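Local coordinates for protein 1-deoxy-D-xylulose 5-phosphate reductoisomerase (Moraxella catarrhalis, PDB 4ZQG) that catalyses the NAD(P)H-dependent, divalent-metal-assisted conversion of 1-deoxy-D-xylulose 5-phosphate to 2-C-methyl-D-erythritol 4-phosphate in the MEP pathway of isoprenoid synthesis, the step inhibited by fosmidomycin, at residues 198-210 with 348-360. Sequence-based numbering, arbitrary orientation.
Sequences SIKQMQNASVKEA and EAFLAEKICLTDI
A mostly apolar interface, with no hydrogen bond crossing it, seats two short helices of the catalytic region, 199-203 and 207-211, against the turn that links helices 333-351 and 359-368 of the C-terminal region. F350 and L357 form its middle. F350 has its CG anti to the backbone N (chi1 178°), and its ring reaches into helix 207-211, where CE2 of F350 meets A210 CB at 3.8 Å. The backbone oxygens of A205 and S206 lie at the ring edge, near its plane, A205 O being 3.7 Å from F350 CZ. L357, from the same segment as F350, covers one face of that ring with CD1, 3.9 Å above the plane and over the centre, while its CD2 reaches across to A205 CB at 4.1 Å and its CB lies 3.6 Å from M202 O. V207 divides its two methyls: CG1 meets L351 CD2 at 3.8 Å, and CG2 lies against the carbonyl oxygen and the ring carbon CE2 of F350. At the other helix, T358 comes up to Q203; its OG1 is 3.5 Å from Q203 CG and its CG2 lies near the backbone of the same residue, the two side chains crossing at a slant.

Hydrogen bonds within each segment hold its turns. S198 OG and S206 OG cap the N-termini of the two short helices, S206 OG accepting from E209 N with an N-H...O angle of 162°. Across the interface, a Schellman motif at E353 ends helix 333-351, and C356 N bonds to D359 OD1. I224 of helix 220-228 touches both A210 and F350, and F194 packs on M202, A205 and L357, which extends the apolar cluster beyond the two segments. With no hydrogen bond between the two segments, their cohesion rests on van der Waals fit, partly around the F350 ring and partly between Q203 and T358, with backbone oxygens also in contact.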
loop_
_atom_site.group_PDB
_atom_site.type_symbol
_atom_site.label_atom_id
_atom_site.label_comp_id
_atom_site.label_asym_id
_atom_site.label_seq_id
_atom_site.Cartn_x
_atom_site.Cartn_y
_atom_site.Cartn_z
ATOM N N SER A 198 15.294 -3.910 -29.469
ATOM C CA SER A 198 15.940 -2.748 -30.080
ATOM C C SER A 198 14.933 -1.728 -30.648
ATOM O O SER A 198 13.826 -2.090 -31.062
ATOM C CB SER A 198 16.868 -3.220 -31.208
ATOM O OG SER A 198 16.170 -4.061 -32.121
ATOM N N ILE A 199 15.333 -0.455 -30.675
ATOM C CA ILE A 199 14.642 0.579 -31.469
ATOM C C ILE A 199 14.311 0.019 -32.860
ATOM O O ILE A 199 13.160 0.046 -33.329
ATOM C CB ILE A 199 15.558 1.806 -31.673
ATOM C CG1 ILE A 199 15.880 2.475 -30.322
ATOM C CG2 ILE A 199 14.933 2.780 -32.679
ATOM C CD1 ILE A 199 17.361 2.741 -30.088
ATOM N N LYS A 200 15.366 -0.506 -33.484
ATOM C CA LYS A 200 15.324 -1.095 -34.811
ATOM C C LYS A 200 14.200 -2.117 -34.903
ATOM O O LYS A 200 13.464 -2.141 -35.889
ATOM C CB LYS A 200 16.683 -1.748 -35.156
ATOM C CG LYS A 200 17.899 -0.797 -35.194
ATOM C CD LYS A 200 18.666 -0.713 -33.872
ATOM N N GLN A 201 14.053 -2.959 -33.884
ATOM C CA GLN A 201 13.029 -4.019 -33.926
ATOM C C GLN A 201 11.577 -3.515 -33.718
ATOM O O GLN A 201 10.612 -4.178 -34.140
ATOM C CB GLN A 201 13.374 -5.144 -32.937
ATOM C CG GLN A 201 12.580 -6.433 -33.141
ATOM C CD GLN A 201 13.198 -7.631 -32.431
ATOM O OE1 GLN A 201 14.156 -7.498 -31.659
ATOM N NE2 GLN A 201 12.648 -8.818 -32.698
ATOM N N MET A 202 11.425 -2.351 -33.083
ATOM C CA MET A 202 10.113 -1.719 -32.954
ATOM C C MET A 202 9.683 -1.158 -34.311
ATOM O O MET A 202 8.521 -1.314 -34.703
ATOM C CB MET A 202 10.120 -0.575 -31.929
ATOM C CG MET A 202 10.379 -0.942 -30.477
ATOM S SD MET A 202 10.534 0.580 -29.501
ATOM C CE MET A 202 8.859 0.933 -28.979
ATOM N N GLN A 203 10.615 -0.483 -35.000
ATOM C CA GLN A 203 10.400 -0.024 -36.380
ATOM C C GLN A 203 9.580 -1.043 -37.199
ATOM O O GLN A 203 8.556 -0.680 -37.777
ATOM C CB GLN A 203 11.750 0.284 -37.080
ATOM C CG GLN A 203 12.221 1.744 -36.981
ATOM C CD GLN A 203 13.755 1.933 -36.960
ATOM O OE1 GLN A 203 14.522 1.092 -37.427
ATOM N NE2 GLN A 203 14.195 3.053 -36.401
ATOM N N ASN A 204 10.017 -2.308 -37.191
ATOM C CA ASN A 204 9.466 -3.351 -38.065
ATOM C C ASN A 204 8.354 -4.154 -37.427
ATOM O O ASN A 204 8.000 -5.215 -37.920
ATOM C CB ASN A 204 10.555 -4.354 -38.464
ATOM C CG ASN A 204 11.776 -3.701 -39.073
ATOM O OD1 ASN A 204 12.063 -2.532 -38.818
ATOM N ND2 ASN A 204 12.524 -4.469 -39.863
ATOM N N ALA A 205 7.831 -3.676 -36.312
ATOM C CA ALA A 205 6.815 -4.411 -35.582
ATOM C C ALA A 205 5.569 -4.675 -36.435
ATOM O O ALA A 205 5.038 -3.775 -37.068
ATOM C CB ALA A 205 6.430 -3.651 -34.317
ATOM N N SER A 206 5.112 -5.919 -36.439
ATOM C CA SER A 206 3.807 -6.231 -36.938
ATOM C C SER A 206 2.755 -5.780 -35.933
ATOM O O SER A 206 3.022 -5.642 -34.751
ATOM C CB SER A 206 3.680 -7.741 -37.201
ATOM O OG SER A 206 3.753 -8.519 -36.006
ATOM N N VAL A 207 1.550 -5.548 -36.423
ATOM C CA VAL A 207 0.402 -5.268 -35.565
ATOM C C VAL A 207 0.178 -6.389 -34.528
ATOM O O VAL A 207 -0.140 -6.105 -33.372
ATOM C CB VAL A 207 -0.878 -5.076 -36.431
ATOM C CG1 VAL A 207 -2.125 -4.922 -35.576
ATOM C CG2 VAL A 207 -0.732 -3.873 -37.350
ATOM N N LYS A 208 0.311 -7.649 -34.971
ATOM C CA LYS A 208 0.255 -8.853 -34.114
ATOM C C LYS A 208 1.235 -8.726 -32.909
ATOM O O LYS A 208 0.824 -8.969 -31.778
ATOM C CB LYS A 208 0.553 -10.128 -34.950
ATOM C CG LYS A 208 -0.117 -11.429 -34.501
ATOM C CD LYS A 208 0.439 -11.995 -33.192
ATOM N N GLU A 209 2.504 -8.341 -33.155
ATOM C CA GLU A 209 3.495 -8.091 -32.081
ATOM C C GLU A 209 3.031 -7.005 -31.102
ATOM O O GLU A 209 2.928 -7.240 -29.897
ATOM C CB GLU A 209 4.870 -7.694 -32.648
ATOM C CG GLU A 209 5.775 -8.868 -32.978
ATOM C CD GLU A 209 6.810 -8.549 -34.045
ATOM O OE1 GLU A 209 6.654 -9.038 -35.198
ATOM O OE2 GLU A 209 7.774 -7.811 -33.723
ATOM N N ALA A 210 2.756 -5.824 -31.643
ATOM C CA ALA A 210 2.389 -4.667 -30.846
ATOM C C ALA A 210 1.078 -4.850 -30.076
ATOM O O ALA A 210 0.956 -4.348 -28.952
ATOM C CB ALA A 210 2.301 -3.430 -31.734
ATOM N N GLU A 348 -5.164 4.356 -35.376
ATOM C CA GLU A 348 -6.057 3.880 -36.444
ATOM C C GLU A 348 -5.144 3.578 -37.629
ATOM O O GLU A 348 -5.328 2.581 -38.324
ATOM C CB GLU A 348 -7.139 4.908 -36.864
ATOM C CG GLU A 348 -8.115 5.358 -35.776
ATOM N N ALA A 349 -4.142 4.426 -37.820
ATOM C CA ALA A 349 -3.197 4.262 -38.905
ATOM C C ALA A 349 -2.181 3.149 -38.733
ATOM O O ALA A 349 -1.705 2.629 -39.709
ATOM C CB ALA A 349 -2.485 5.584 -39.192
ATOM N N PHE A 350 -1.789 2.810 -37.512
ATOM C CA PHE A 350 -0.836 1.720 -37.355
ATOM C C PHE A 350 -1.511 0.379 -37.597
ATOM O O PHE A 350 -1.009 -0.455 -38.352
ATOM C CB PHE A 350 -0.203 1.719 -35.965
ATOM C CG PHE A 350 0.753 0.578 -35.764
ATOM C CD1 PHE A 350 1.985 0.597 -36.381
ATOM C CD2 PHE A 350 0.384 -0.533 -35.021
ATOM C CE1 PHE A 350 2.850 -0.458 -36.229
ATOM C CE2 PHE A 350 1.244 -1.597 -34.875
ATOM C CZ PHE A 350 2.479 -1.560 -35.480
ATOM N N LEU A 351 -2.647 0.191 -36.930
ATOM C CA LEU A 351 -3.493 -1.003 -37.077
ATOM C C LEU A 351 -4.037 -1.243 -38.520
ATOM O O LEU A 351 -4.228 -2.390 -38.949
ATOM C CB LEU A 351 -4.684 -0.893 -36.126
ATOM C CG LEU A 351 -4.415 -0.765 -34.632
ATOM C CD1 LEU A 351 -5.583 -0.012 -34.008
ATOM C CD2 LEU A 351 -4.235 -2.136 -33.990
ATOM N N ALA A 352 -4.290 -0.156 -39.248
ATOM C CA ALA A 352 -4.606 -0.221 -40.670
ATOM C C ALA A 352 -3.351 -0.480 -41.521
ATOM O O ALA A 352 -3.460 -0.645 -42.720
ATOM C CB ALA A 352 -5.293 1.063 -41.106
ATOM N N GLU A 353 -2.167 -0.504 -40.909
ATOM C CA GLU A 353 -0.920 -0.895 -41.589
ATOM C C GLU A 353 -0.434 0.147 -42.572
ATOM O O GLU A 353 0.236 -0.178 -43.535
ATOM C CB GLU A 353 -1.046 -2.281 -42.261
ATOM C CG GLU A 353 -1.599 -3.359 -41.317
ATOM C CD GLU A 353 -1.468 -4.786 -41.843
ATOM O OE1 GLU A 353 -2.469 -5.528 -41.782
ATOM O OE2 GLU A 353 -0.375 -5.175 -42.308
ATOM N N LYS A 354 -0.735 1.409 -42.280
ATOM C CA LYS A 354 -0.307 2.561 -43.097
ATOM C C LYS A 354 1.004 3.195 -42.607
ATOM O O LYS A 354 1.768 3.738 -43.405
ATOM C CB LYS A 354 -1.419 3.633 -43.146
ATOM C CG LYS A 354 -2.605 3.294 -44.070
ATOM C CD LYS A 354 -3.796 4.222 -43.842
ATOM C CE LYS A 354 -5.003 3.820 -44.651
ATOM N NZ LYS A 354 -4.817 4.153 -46.093
ATOM N N ILE A 355 1.252 3.155 -41.296
ATOM C CA ILE A 355 2.533 3.633 -40.764
ATOM C C ILE A 355 3.247 2.586 -39.927
ATOM O O ILE A 355 2.657 1.589 -39.499
ATOM C CB ILE A 355 2.407 4.946 -39.947
ATOM C CG1 ILE A 355 1.513 4.760 -38.718
ATOM C CG2 ILE A 355 1.860 6.069 -40.820
ATOM C CD1 ILE A 355 1.693 5.839 -37.662
ATOM N N CYS A 356 4.540 2.825 -39.736
ATOM C CA CYS A 356 5.340 2.089 -38.761
ATOM C C CYS A 356 4.964 2.383 -37.305
ATOM O O CYS A 356 4.412 3.425 -36.996
ATOM C CB CYS A 356 6.803 2.449 -38.958
ATOM S SG CYS A 356 7.383 1.818 -40.513
ATOM N N LEU A 357 5.308 1.478 -36.399
ATOM C CA LEU A 357 5.039 1.718 -34.974
ATOM C C LEU A 357 5.739 2.983 -34.455
ATOM O O LEU A 357 5.098 3.800 -33.791
ATOM C CB LEU A 357 5.448 0.526 -34.117
ATOM C CG LEU A 357 5.062 0.683 -32.644
ATOM C CD1 LEU A 357 3.545 0.719 -32.462
ATOM C CD2 LEU A 357 5.694 -0.429 -31.825
ATOM N N THR A 358 7.033 3.112 -34.770
ATOM C CA THR A 358 7.849 4.271 -34.399
ATOM C C THR A 358 7.394 5.580 -35.034
ATOM O O THR A 358 7.802 6.659 -34.619
ATOM C CB THR A 358 9.301 4.079 -34.842
ATOM O OG1 THR A 358 9.329 3.631 -36.205
ATOM C CG2 THR A 358 9.969 3.054 -33.974
ATOM N N ASP A 359 6.578 5.486 -36.077
ATOM C CA ASP A 359 5.980 6.671 -36.664
ATOM C C ASP A 359 4.933 7.318 -35.736
ATOM O O ASP A 359 4.601 8.473 -35.933
ATOM C CB ASP A 359 5.361 6.366 -38.049
ATOM C CG ASP A 359 6.410 6.234 -39.184
ATOM O OD1 ASP A 359 6.014 5.679 -40.247
ATOM O OD2 ASP A 359 7.585 6.678 -39.038
ATOM N N ILE A 360 4.403 6.606 -34.747
ATOM C CA ILE A 360 3.443 7.221 -33.840
ATOM C C ILE A 360 4.070 8.412 -33.109
ATOM O O ILE A 360 3.402 9.415 -32.866
ATOM C CB ILE A 360 2.833 6.199 -32.844
ATOM C CG1 ILE A 360 1.987 5.176 -33.633
ATOM C CG2 ILE A 360 1.999 6.903 -31.758
ATOM C CD1 ILE A 360 1.224 4.161 -32.823
#